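Local atomic coordinates of cobalamin biosynthesis protein CobN (Mycobacterium tuberculosis, PDB entry 7C6O), a protein that probably serves as the large catalytic subunit of cobaltochelatase, inserting cobalt into the corrin ring during cobalamin biosynthesis. Residues 552-557 with 586-591; 88-93 with 114-119; 738-743 with 781-786; 955-960 with 1034-1039. One frame throughout, in Å; residues are numbered along the deposited sequence.

Interaction 1 (552-557 with 586-591)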
loop_
_atom_site.group_PDB
_atom_site.type_symbol
_atom_site.label_atom_id
_atom_site.label_comp_id
_atom_site.label_asym_id
_atom_site.label_seq_id
_atom_site.Cartn_x
_atom_site.Cartn_y
_atom_site.Cartn_z
ATOM N N VAL A 552 -5.996 3.467 -19.736
ATOM C CA VAL A 552 -4.864 2.555 -19.638
ATOM C C VAL A 552 -5.249 1.427 -18.692
ATOM O O VAL A 552 -5.800 1.676 -17.612
ATOM C CB VAL A 552 -3.597 3.277 -19.142
ATOM C CG1 VAL A 552 -2.443 2.289 -18.986
ATOM C CG2 VAL A 552 -3.222 4.408 -20.088
ATOM N N VAL A 553 -4.979 0.193 -19.104
ATOM C CA VAL A 553 -5.095 -0.976 -18.242
ATOM C C VAL A 553 -3.691 -1.522 -18.027
ATOM O O VAL A 553 -3.024 -1.928 -18.988
ATOM C CB VAL A 553 -6.017 -2.049 -18.842
ATOM C CG1 VAL A 553 -6.088 -3.266 -17.921
ATOM C CG2 VAL A 553 -7.410 -1.485 -19.099
ATOM N N HIS A 554 -3.231 -1.524 -16.780
ATOM C CA HIS A 554 -1.951 -2.132 -16.439
ATOM C C HIS A 554 -2.190 -3.490 -15.797
ATOM O O HIS A 554 -2.947 -3.598 -14.828
ATOM C CB HIS A 554 -1.131 -1.251 -15.499
ATOM C CG HIS A 554 0.305 -1.664 -15.416
ATOM N ND1 HIS A 554 1.311 -0.993 -16.076
ATOM C CD2 HIS A 554 0.897 -2.707 -14.787
ATOM C CE1 HIS A 554 2.465 -1.592 -15.841
ATOM N NE2 HIS A 554 2.241 -2.636 -15.063
ATOM N N LEU A 555 -1.524 -4.517 -16.318
ATOM C CA LEU A 555 -1.823 -5.898 -15.948
ATOM C C LEU A 555 -0.930 -6.361 -14.799
ATOM O O LEU A 555 0.257 -6.640 -14.995
ATOM C CB LEU A 555 -1.673 -6.812 -17.161
ATOM C CG LEU A 555 -2.877 -6.749 -18.098
ATOM C CD1 LEU A 555 -2.731 -7.746 -19.232
ATOM C CD2 LEU A 555 -4.159 -6.993 -17.316
ATOM N N GLY A 556 -1.508 -6.452 -13.604
ATOM C CA GLY A 556 -0.886 -7.160 -12.505
ATOM C C GLY A 556 0.111 -6.333 -11.710
ATOM O O GLY A 556 0.582 -5.270 -12.124
ATOM N N LYS A 557 0.454 -6.867 -10.536
ATOM C CA LYS A 557 1.375 -6.213 -9.612
ATOM C C LYS A 557 2.820 -6.518 -9.995
ATOM O O LYS A 557 3.227 -7.686 -9.984
ATOM C CB LYS A 557 1.099 -6.681 -8.182
ATOM C CG LYS A 557 2.058 -6.133 -7.129
ATOM C CD LYS A 557 3.104 -7.142 -6.708
ATOM C CE LYS A 557 3.951 -6.610 -5.563
ATOM N NZ LYS A 557 5.128 -7.477 -5.272
ATOM N N LEU A 586 -6.585 5.139 -15.320
ATOM C CA LEU A 586 -5.754 3.958 -15.113
ATOM C C LEU A 586 -6.560 2.901 -14.373
ATOM O O LEU A 586 -7.012 3.130 -13.245
ATOM C CB LEU A 586 -4.480 4.311 -14.340
ATOM C CG LEU A 586 -3.549 3.160 -13.942
ATOM C CD1 LEU A 586 -3.054 2.404 -15.167
ATOM C CD2 LEU A 586 -2.372 3.673 -13.111
ATOM N N ILE A 587 -6.738 1.749 -15.011
ATOM C CA ILE A 587 -7.441 0.606 -14.439
ATOM C C ILE A 587 -6.416 -0.499 -14.231
ATOM O O ILE A 587 -5.627 -0.794 -15.136
ATOM C CB ILE A 587 -8.592 0.150 -15.352
ATOM C CG1 ILE A 587 -9.563 1.313 -15.576
ATOM C CG2 ILE A 587 -9.307 -1.054 -14.752
ATOM C CD1 ILE A 587 -10.443 1.149 -16.789
ATOM N N TYR A 588 -6.425 -1.107 -13.048
ATOM C CA TYR A 588 -5.252 -1.818 -12.540
ATOM C C TYR A 588 -5.661 -3.092 -11.814
ATOM O O TYR A 588 -5.864 -3.088 -10.592
ATOM C CB TYR A 588 -4.454 -0.901 -11.611
ATOM C CG TYR A 588 -2.950 -1.067 -11.613
ATOM C CD1 TYR A 588 -2.354 -2.311 -11.782
ATOM C CD2 TYR A 588 -2.126 0.036 -11.421
ATOM C CE1 TYR A 588 -0.971 -2.444 -11.766
ATOM C CE2 TYR A 588 -0.752 -0.086 -11.407
ATOM C CZ TYR A 588 -0.178 -1.324 -11.577
ATOM O OH TYR A 588 1.191 -1.430 -11.558
ATOM N N PRO A 589 -5.794 -4.207 -12.533
ATOM C CA PRO A 589 -5.973 -5.498 -11.853
ATOM C C PRO A 589 -4.813 -5.759 -10.901
ATOM O O PRO A 589 -3.646 -5.587 -11.259
ATOM C CB PRO A 589 -6.006 -6.506 -13.007
ATOM C CG PRO A 589 -6.481 -5.701 -14.185
ATOM C CD PRO A 589 -5.886 -4.333 -14.000
ATOM N N PHE A 590 -5.138 -6.156 -9.671
ATOM C CA PHE A 590 -4.127 -6.159 -8.624
ATOM C C PHE A 590 -4.399 -7.254 -7.605
ATOM O O PHE A 590 -5.539 -7.454 -7.188
ATOM C CB PHE A 590 -4.069 -4.800 -7.919
ATOM C CG PHE A 590 -2.680 -4.364 -7.583
ATOM C CD1 PHE A 590 -2.043 -4.853 -6.457
ATOM C CD2 PHE A 590 -2.003 -3.482 -8.406
ATOM C CE1 PHE A 590 -0.756 -4.463 -6.153
ATOM C CE2 PHE A 590 -0.716 -3.083 -8.109
ATOM C CZ PHE A 590 -0.092 -3.570 -6.984
ATOM N N LEU A 591 -3.339 -7.943 -7.191
ATOM C CA LEU A 591 -3.474 -9.051 -6.253
ATOM C C LEU A 591 -4.027 -8.569 -4.914
ATOM O O LEU A 591 -3.547 -7.582 -4.350
ATOM C CB LEU A 591 -2.116 -9.725 -6.061
ATOM C CG LEU A 591 -2.052 -10.913 -5.106
ATOM C CD1 LEU A 591 -2.998 -12.029 -5.545
ATOM C CD2 LEU A 591 -0.619 -11.422 -5.002
#
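His554 and Tyr588 lean together on one face of a parallel strand pair, pointing the same way. Trans about its first torsion (chi1 -165°), His554 swings its ring past that of the tyrosine. Its CB sits over the centre of the Tyr588 ring in a CH-pi contact, 3.9 Å from the centroid. CG then rests near Tyr588 CZ, and CD2 approaches Tyr588 OH to 3.5 Å. At the tip, NE2 turns to another partner and hydrogen-bonds Ser374, while Tyr588 OH is bonded to Glu562 and the backbone N of Gly559. The two rings are oblique, 45° apart, and Phe590 sets CE2 against the rim of the tyrosine's opposite face.

The backbone ladder starts with Ile587 N donating to Val552 O at 2.8 Å, and His554 N to Ile587 O at 3.0 Å. Pro589 has no N-H to continue it, and its CD instead comes 3.1 Å from His554 O. The register is resumed by a weak bond from Gly556 N to Pro589 O at 3.3 Å; Gly556 has the positive phi that glycine readily adopts. Next, Lys557 lays its aliphatic CB over the Phe590 ring, 3.8 Å from the centroid. Beta-branched Val553 and Ile587 suit the extended backbone and share the face turned to helix 807-815.

This is the strand pairing of a beta-alpha-beta unit in the protein core. Two good backbone bonds come first, then a weak one, with ring and aliphatic contacts doing more of the work; His554 NE2 and Tyr588 OH, both buried, have hydrogen-bond partners outside the two strands.

Interaction 2 (88-93 with 114-119)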
loop_
_atom_site.group_PDB
_atom_site.type_symbol
_atom_site.label_atom_id
_atom_site.label_comp_id
_atom_site.label_asym_id
_atom_site.label_seq_id
_atom_site.Cartn_x
_atom_site.Cartn_y
_atom_site.Cartn_z
ATOM N N ARG A 88 -20.592 36.904 20.086
ATOM C CA ARG A 88 -21.214 35.590 19.938
ATOM C C ARG A 88 -20.256 34.532 20.465
ATOM O O ARG A 88 -19.173 34.341 19.901
ATOM C CB ARG A 88 -21.572 35.305 18.472
ATOM C CG ARG A 88 -22.314 33.983 18.253
ATOM C CD ARG A 88 -22.998 33.944 16.884
ATOM N NE ARG A 88 -23.793 32.730 16.702
ATOM C CZ ARG A 88 -23.401 31.679 15.986
ATOM N NH1 ARG A 88 -22.222 31.689 15.375
ATOM N NH2 ARG A 88 -24.189 30.620 15.877
ATOM N N ILE A 89 -20.646 33.847 21.545
ATOM C CA ILE A 89 -19.800 32.836 22.171
ATOM C C ILE A 89 -20.642 31.648 22.623
ATOM O O ILE A 89 -21.847 31.758 22.859
ATOM C CB ILE A 89 -19.012 33.388 23.384
ATOM C CG1 ILE A 89 -19.975 33.858 24.475
ATOM C CG2 ILE A 89 -18.066 34.511 22.969
ATOM C CD1 ILE A 89 -19.282 34.365 25.719
ATOM N N LEU A 90 -19.981 30.502 22.757
ATOM C CA LEU A 90 -20.553 29.351 23.439
ATOM C C LEU A 90 -20.275 29.439 24.934
ATOM O O LEU A 90 -19.270 30.011 25.365
ATOM C CB LEU A 90 -19.977 28.044 22.892
ATOM C CG LEU A 90 -20.344 27.637 21.469
ATOM C CD1 LEU A 90 -19.557 26.400 21.070
ATOM C CD2 LEU A 90 -21.834 27.377 21.369
ATOM N N GLY A 91 -21.175 28.861 25.727
ATOM C CA GLY A 91 -20.988 28.790 27.160
ATOM C C GLY A 91 -21.595 29.925 27.954
ATOM O O GLY A 91 -21.397 29.977 29.175
ATOM N N GLY A 92 -22.315 30.837 27.310
ATOM C CA GLY A 92 -22.982 31.899 28.030
ATOM C C GLY A 92 -22.037 32.968 28.562
ATOM O O GLY A 92 -20.868 33.068 28.195
ATOM N N TYR A 93 -22.592 33.769 29.474
ATOM C CA TYR A 93 -21.897 34.951 29.982
ATOM C C TYR A 93 -20.605 34.583 30.704
ATOM O O TYR A 93 -19.581 35.255 30.534
ATOM C CB TYR A 93 -22.837 35.729 30.903
ATOM C CG TYR A 93 -22.185 36.771 31.787
ATOM C CD1 TYR A 93 -21.655 37.938 31.250
ATOM C CD2 TYR A 93 -22.134 36.601 33.167
ATOM C CE1 TYR A 93 -21.072 38.899 32.062
ATOM C CE2 TYR A 93 -21.556 37.553 33.985
ATOM C CZ TYR A 93 -21.028 38.700 33.429
ATOM O OH TYR A 93 -20.451 39.649 34.247
ATOM N N SER A 114 -25.723 33.972 21.762
ATOM C CA SER A 114 -25.131 32.672 22.031
ATOM C C SER A 114 -24.782 31.959 20.730
ATOM O O SER A 114 -25.432 32.153 19.700
ATOM C CB SER A 114 -26.093 31.813 22.857
ATOM O OG SER A 114 -25.604 30.496 23.013
ATOM N N GLY A 115 -23.739 31.131 20.789
ATOM C CA GLY A 115 -23.419 30.260 19.675
ATOM C C GLY A 115 -24.277 29.016 19.607
ATOM O O GLY A 115 -24.281 28.326 18.583
ATOM N N GLU A 116 -24.995 28.718 20.685
ATOM C CA GLU A 116 -25.974 27.644 20.684
ATOM C C GLU A 116 -27.173 28.025 19.818
ATOM O O GLU A 116 -27.404 29.198 19.511
ATOM C CB GLU A 116 -26.434 27.339 22.114
ATOM C CG GLU A 116 -25.363 26.738 23.034
ATOM C CD GLU A 116 -24.428 27.774 23.643
ATOM O OE1 GLU A 116 -24.266 28.863 23.055
ATOM O OE2 GLU A 116 -23.849 27.501 24.717
ATOM N N GLN A 117 -27.950 27.011 19.428
ATOM C CA GLN A 117 -29.118 27.256 18.585
ATOM C C GLN A 117 -30.188 28.045 19.331
ATOM O O GLN A 117 -30.764 28.993 18.786
ATOM C CB GLN A 117 -29.684 25.932 18.072
ATOM C CG GLN A 117 -28.731 25.159 17.175
ATOM C CD GLN A 117 -29.396 23.962 16.525
ATOM O OE1 GLN A 117 -30.621 23.840 16.532
ATOM N NE2 GLN A 117 -28.591 23.069 15.963
ATOM N N ALA A 118 -30.483 27.660 20.571
ATOM C CA ALA A 118 -31.427 28.405 21.389
ATOM C C ALA A 118 -30.738 29.623 21.990
ATOM O O ALA A 118 -29.619 29.522 22.503
ATOM C CB ALA A 118 -32.000 27.520 22.497
ATOM N N ALA A 119 -31.403 30.774 21.920
ATOM C CA ALA A 119 -30.826 32.000 22.448
ATOM C C ALA A 119 -30.656 31.902 23.960
ATOM O O ALA A 119 -31.392 31.193 24.647
ATOM C CB ALA A 119 -31.699 33.203 22.093
HETATM O O HOH W 1 -26.597 33.272 17.223
HETATM O O HOH W 2 -26.786 30.490 17.171
HETATM O O HOH W 3 -23.579 31.210 24.952
#
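Gly115 takes the middle of this contact, with Arg88 on one flank and Leu90 on the other. Its N-H donates to Ile89 O at 2.9 Å, approaching from well above the carbonyl plane, and this bond extends the parallel pairing of Ile89 with Ser114. Having no side chain, Gly115 suits so close a place: Leu90 CD2 lies 3.4 Å from its carbonyl carbon.

Arg88, whose chain is extended from CG to NE, runs alongside the backbone of the other segment, and Gly115 CA lies against one face of its guanidinium, toward the rim. Two waters bridge it to backbone carbonyls: one links NE to Ser114 O, with 2.9 Å from Arg88 NE to the water, and the other joins NH2 to Glu116 O. NH1 has a salt bridge to Asp51, so the long, multi-donor arginine serves several acceptors at once.

Leu90, its CG beside the backbone N, also lays the CD2 methyl obliquely across Glu116, 3.5 Å from Glu116 CD. That acidic side chain is bent at its second torsion (chi2 82°), which brings OE2 back to the Gly91 N-H. The bond is 3.2 Å from Gly91 N to Glu116 OE2 and nearly straight at 172°, meeting the oxygen on its syn side.

The contact lies where strands 84-89 and 110-114 of a parallel sheet end, joined through helix 97-105 in a beta-alpha-beta crossover. Ile89 packs on that helix, Ser114 touches helix 121-126, and Arg88 reaches Leu141 of helix 131-143.

Interaction 3 (738-743 with 781-786)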
loop_
_atom_site.group_PDB
_atom_site.type_symbol
_atom_site.label_atom_id
_atom_site.label_comp_id
_atom_site.label_asym_id
_atom_site.label_seq_id
_atom_site.Cartn_x
_atom_site.Cartn_y
_atom_site.Cartn_z
ATOM N N GLN A 738 -8.657 -27.217 14.015
ATOM C CA GLN A 738 -8.820 -26.903 15.431
ATOM C C GLN A 738 -10.124 -27.482 15.968
ATOM O O GLN A 738 -10.143 -28.140 17.014
ATOM C CB GLN A 738 -8.785 -25.389 15.645
ATOM C CG GLN A 738 -7.395 -24.795 15.756
ATOM C CD GLN A 738 -7.426 -23.291 15.953
ATOM O OE1 GLN A 738 -8.433 -22.638 15.669
ATOM N NE2 GLN A 738 -6.325 -22.733 16.445
ATOM N N ALA A 739 -11.229 -27.238 15.258
ATOM C CA ALA A 739 -12.512 -27.808 15.649
ATOM C C ALA A 739 -12.495 -29.328 15.619
ATOM O O ALA A 739 -13.339 -29.961 16.263
ATOM C CB ALA A 739 -13.623 -27.280 14.740
ATOM N N LEU A 740 -11.557 -29.927 14.890
ATOM C CA LEU A 740 -11.416 -31.374 14.838
ATOM C C LEU A 740 -10.388 -31.910 15.827
ATOM O O LEU A 740 -10.163 -33.123 15.859
ATOM C CB LEU A 740 -11.042 -31.820 13.419
ATOM C CG LEU A 740 -12.133 -31.693 12.354
ATOM C CD1 LEU A 740 -11.625 -32.187 11.010
ATOM C CD2 LEU A 740 -13.381 -32.456 12.775
ATOM N N GLY A 741 -9.753 -31.047 16.622
ATOM C CA GLY A 741 -8.870 -31.528 17.668
ATOM C C GLY A 741 -7.472 -30.940 17.716
ATOM O O GLY A 741 -6.828 -30.976 18.770
ATOM N N LEU A 742 -6.982 -30.402 16.601
ATOM C CA LEU A 742 -5.612 -29.906 16.560
ATOM C C LEU A 742 -5.486 -28.571 17.287
ATOM O O LEU A 742 -6.420 -27.769 17.336
ATOM C CB LEU A 742 -5.136 -29.747 15.114
ATOM C CG LEU A 742 -4.698 -31.000 14.357
ATOM C CD1 LEU A 742 -4.099 -30.613 13.007
ATOM C CD2 LEU A 742 -3.704 -31.810 15.173
ATOM N N ALA A 743 -4.300 -28.336 17.851
ATOM C CA ALA A 743 -4.038 -27.068 18.523
ATOM C C ALA A 743 -3.628 -25.984 17.532
ATOM O O ALA A 743 -3.960 -24.808 17.724
ATOM C CB ALA A 743 -2.961 -27.250 19.590
ATOM N N THR A 781 -21.436 -33.951 10.229
ATOM C CA THR A 781 -20.600 -34.193 11.396
ATOM C C THR A 781 -21.402 -33.966 12.668
ATOM O O THR A 781 -22.201 -33.028 12.752
ATOM C CB THR A 781 -19.357 -33.291 11.394
ATOM O OG1 THR A 781 -18.625 -33.479 12.611
ATOM C CG2 THR A 781 -19.749 -31.822 11.262
ATOM N N GLY A 782 -21.185 -34.837 13.652
ATOM C CA GLY A 782 -21.700 -34.633 14.988
ATOM C C GLY A 782 -20.887 -33.679 15.827
ATOM O O GLY A 782 -21.246 -33.398 16.973
ATOM N N ASN A 783 -19.786 -33.179 15.273
ATOM C CA ASN A 783 -18.949 -32.183 15.930
ATOM C C ASN A 783 -19.585 -30.814 15.722
ATOM O O ASN A 783 -19.634 -30.311 14.595
ATOM C CB ASN A 783 -17.530 -32.235 15.365
ATOM C CG ASN A 783 -16.534 -31.430 16.181
ATOM O OD1 ASN A 783 -16.818 -30.314 16.618
ATOM N ND2 ASN A 783 -15.352 -32.000 16.387
ATOM N N ALA A 784 -20.080 -30.214 16.809
ATOM C CA ALA A 784 -20.770 -28.932 16.701
ATOM C C ALA A 784 -19.839 -27.841 16.190
ATOM O O ALA A 784 -20.232 -27.025 15.350
ATOM C CB ALA A 784 -21.363 -28.539 18.054
ATOM N N ASP A 785 -18.601 -27.810 16.688
ATOM C CA ASP A 785 -17.647 -26.803 16.236
ATOM C C ASP A 785 -17.311 -26.991 14.762
ATOM O O ASP A 785 -17.280 -26.023 13.992
ATOM C CB ASP A 785 -16.382 -26.859 17.092
ATOM C CG ASP A 785 -16.594 -26.293 18.482
ATOM O OD1 ASP A 785 -17.328 -25.290 18.607
ATOM O OD2 ASP A 785 -16.029 -26.850 19.447
ATOM N N ALA A 786 -17.060 -28.235 14.349
ATOM C CA ALA A 786 -16.751 -28.496 12.947
ATOM C C ALA A 786 -17.932 -28.153 12.048
ATOM O O ALA A 786 -17.747 -27.639 10.939
ATOM C CB ALA A 786 -16.341 -29.956 12.759
#
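Ala739 meets Asn783, Asp785 and Ala786 where short helix 736-739 ends and the longer helix 784-801 begins. Asn783 is the N-cap of helix 784-801, and its conformation sets both of its amide bonds. With CG trans to the backbone N (chi1 -168°), the amide folds over the first turn: OD1 accepts from Ala786 N at 3.1 Å, a nearly straight bond of 167° that comes from above the amide carbonyl plane. ND2, the other branch of the amide, reaches Ala739 O at 2.9 Å in a weak, bent bond. Asparagine fits because its amide offers both an acceptor and a donor. Its own N-H is held by Thr781 OG1 in an ST turn.

The remaining contact is apolar and close. Ala739 CB lies 3.6 Å from Asp785 CB, near enough that a small methyl is apt here. Leu740, its CG set beside the backbone N (chi1 -70°), sends CD2 to Ala786 CB at 3.9 Å; it also packs on helix 750-769. Gly741 then turns the chain away in a Schellman motif.

The chemistry implies that one amide links a carbonyl at a helix C-terminal end to the start of helix 784-801, with the methyls of Ala739, Leu740 and Ala786 in contact beside it at the protein surface.

Interaction 4 (955-960 with 1034-1039); sequences LDDAVR and YGRDLD
Asp956 and Gly1035 bring the backbones together, their CA atoms 5.5 Å apart, where helix 949-963 passes a loop between two short strands. Gly1035 takes a positive phi of 134°, a conformation suited to glycine, and has no side chain to obstruct the Asp956 carboxylate. A turn follows, closed by Leu1038 N to Gly1035 O at 3.0 Å.

Arg1036 supplies all three hydrogen bonds across the contact. Its backbone N donates to Asp956 OD2 at 3.0 Å, from above the carboxylate plane. Its extended side chain crosses Asp957 at about a right angle and grips it side-on: NE to OD1 at 2.7 Å and NH2 to OD2 at 2.8 Å, each on a syn lone pair. Carboxylate and guanidinium lie nearly coplanar, 8° apart, as a two-pronged salt bridge prefers. Arg960, bent at its third torsion (chi3 -77°), folds back to Asp956, where its NH2 meets OD2 at 3.1 Å from the face opposite to Arg1036 N. Arg989 pairs with Asp956 OD1.

Aspartate is short enough to keep its charge near the helix, while arginine spans the distance with several N-H groups. The two carboxylates, with Arg960, Arg1036 and also Arg989 around them, probably ease the closeness of the Arg960 and Arg1036 guanidinium groups.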
loop_
_atom_site.group_PDB
_atom_site.type_symbol
_atom_site.label_atom_id
_atom_site.label_comp_id
_atom_site.label_asym_id
_atom_site.label_seq_id
_atom_site.Cartn_x
_atom_site.Cartn_y
_atom_site.Cartn_z
ATOM N N LEU A 955 7.400 5.402 16.270
ATOM C CA LEU A 955 8.579 4.601 16.580
ATOM C C LEU A 955 9.743 5.482 17.019
ATOM O O LEU A 955 10.497 5.117 17.929
ATOM C CB LEU A 955 8.973 3.746 15.377
ATOM C CG LEU A 955 7.981 2.648 14.983
ATOM C CD1 LEU A 955 8.496 1.877 13.780
ATOM C CD2 LEU A 955 7.719 1.706 16.151
ATOM N N ASP A 956 9.904 6.645 16.388
ATOM C CA ASP A 956 10.949 7.568 16.816
ATOM C C ASP A 956 10.696 8.062 18.236
ATOM O O ASP A 956 11.629 8.160 19.042
ATOM C CB ASP A 956 11.043 8.743 15.842
ATOM C CG ASP A 956 12.204 9.669 16.159
ATOM O OD1 ASP A 956 13.333 9.169 16.341
ATOM O OD2 ASP A 956 11.990 10.898 16.212
ATOM N N ASP A 957 9.435 8.366 18.564
ATOM C CA ASP A 957 9.098 8.770 19.927
ATOM C C ASP A 957 9.453 7.684 20.935
ATOM O O ASP A 957 9.911 7.982 22.044
ATOM C CB ASP A 957 7.611 9.110 20.029
ATOM C CG ASP A 957 7.260 10.431 19.373
ATOM O OD1 ASP A 957 8.182 11.202 19.030
ATOM O OD2 ASP A 957 6.051 10.696 19.198
ATOM N N ALA A 958 9.246 6.416 20.569
ATOM C CA ALA A 958 9.502 5.328 21.508
ATOM C C ALA A 958 10.990 5.171 21.787
ATOM O O ALA A 958 11.390 4.946 22.935
ATOM C CB ALA A 958 8.917 4.021 20.972
ATOM N N VAL A 959 11.822 5.278 20.749
ATOM C CA VAL A 959 13.269 5.185 20.932
ATOM C C VAL A 959 13.762 6.295 21.851
ATOM O O VAL A 959 14.506 6.051 22.809
ATOM C CB VAL A 959 13.987 5.229 19.571
ATOM C CG1 VAL A 959 15.494 5.335 19.778
ATOM C CG2 VAL A 959 13.638 4.006 18.745
ATOM N N ARG A 960 13.365 7.537 21.562
ATOM C CA ARG A 960 13.786 8.656 22.398
ATOM C C ARG A 960 13.215 8.546 23.805
ATOM O O ARG A 960 13.875 8.941 24.773
ATOM C CB ARG A 960 13.378 9.977 21.744
ATOM C CG ARG A 960 14.230 10.341 20.538
ATOM C CD ARG A 960 13.802 11.660 19.912
ATOM N NE ARG A 960 12.597 11.510 19.105
ATOM C CZ ARG A 960 11.387 11.911 19.481
ATOM N NH1 ARG A 960 11.215 12.499 20.656
ATOM N NH2 ARG A 960 10.353 11.727 18.674
ATOM N N TYR A 1034 14.845 9.025 9.310
ATOM C CA TYR A 1034 13.478 9.506 9.433
ATOM C C TYR A 1034 13.092 9.615 10.901
ATOM O O TYR A 1034 13.602 8.882 11.753
ATOM C CB TYR A 1034 12.500 8.595 8.681
ATOM C CG TYR A 1034 12.613 8.770 7.186
ATOM C CD1 TYR A 1034 11.853 9.723 6.523
ATOM C CD2 TYR A 1034 13.511 8.012 6.442
ATOM C CE1 TYR A 1034 11.966 9.905 5.158
ATOM C CE2 TYR A 1034 13.631 8.186 5.072
ATOM C CZ TYR A 1034 12.854 9.134 4.437
ATOM O OH TYR A 1034 12.968 9.315 3.077
ATOM N N GLY A 1035 12.187 10.543 11.182
ATOM C CA GLY A 1035 11.799 10.897 12.529
ATOM C C GLY A 1035 11.746 12.397 12.702
ATOM O O GLY A 1035 11.946 13.169 11.766
ATOM N N ARG A 1036 11.470 12.811 13.938
ATOM C CA ARG A 1036 11.340 14.232 14.238
ATOM C C ARG A 1036 12.655 14.961 13.982
ATOM O O ARG A 1036 13.710 14.562 14.485
ATOM C CB ARG A 1036 10.900 14.433 15.688
ATOM C CG ARG A 1036 9.506 13.908 16.009
ATOM C CD ARG A 1036 9.033 14.424 17.366
ATOM N NE ARG A 1036 7.888 13.681 17.886
ATOM C CZ ARG A 1036 6.619 14.028 17.697
ATOM N NH1 ARG A 1036 6.325 15.110 16.989
ATOM N NH2 ARG A 1036 5.643 13.291 18.213
ATOM N N ASP A 1037 12.582 16.036 13.194
ATOM C CA ASP A 1037 13.735 16.843 12.791
ATOM C C ASP A 1037 14.747 16.046 11.972
ATOM O O ASP A 1037 15.900 16.464 11.830
ATOM C CB ASP A 1037 14.425 17.485 13.999
ATOM C CG ASP A 1037 13.500 18.396 14.779
ATOM O OD1 ASP A 1037 12.680 19.093 14.146
ATOM O OD2 ASP A 1037 13.590 18.405 16.025
ATOM N N LEU A 1038 14.341 14.900 11.428
ATOM C CA LEU A 1038 15.173 14.127 10.515
ATOM C C LEU A 1038 14.648 14.208 9.087
ATOM O O LEU A 1038 15.332 14.742 8.208
ATOM C CB LEU A 1038 15.255 12.668 10.989
ATOM C CG LEU A 1038 15.908 12.480 12.360
ATOM C CD1 LEU A 1038 15.859 11.026 12.797
ATOM C CD2 LEU A 1038 17.344 12.988 12.341
ATOM N N ASP A 1039 13.452 13.673 8.837
ATOM C CA ASP A 1039 12.703 13.905 7.598
ATOM C C ASP A 1039 13.475 13.478 6.350
ATOM O O ASP A 1039 13.346 14.092 5.287
ATOM C CB ASP A 1039 12.281 15.371 7.485
ATOM C CG ASP A 1039 11.422 15.816 8.651
ATOM O OD1 ASP A 1039 10.518 15.054 9.051
ATOM O OD2 ASP A 1039 11.658 16.924 9.174
#

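In the fold
From the N terminus, interaction 2 comes first, closing a 20-residue loop as it joins adjacent strands of the N-terminal parallel sheet. Interaction 1 follows, closing 28 residues between neighbouring strands of a mixed, branched sheet nearest the middle of the chain. Interaction 3 spans 37 largely helical residues and ties helix 736-739 to helix 784-801. Interaction 4, with the longest span of 73 residues, fastens helix 949-963 to the loop before strand 1041-1042, at the edge of another mixed sheet. All four are in series, so none nests in or crosses another. The closest pair, interactions 1 and 4, are about 20 Å apart between nearest atoms, so the four lie in separate parts of the fold.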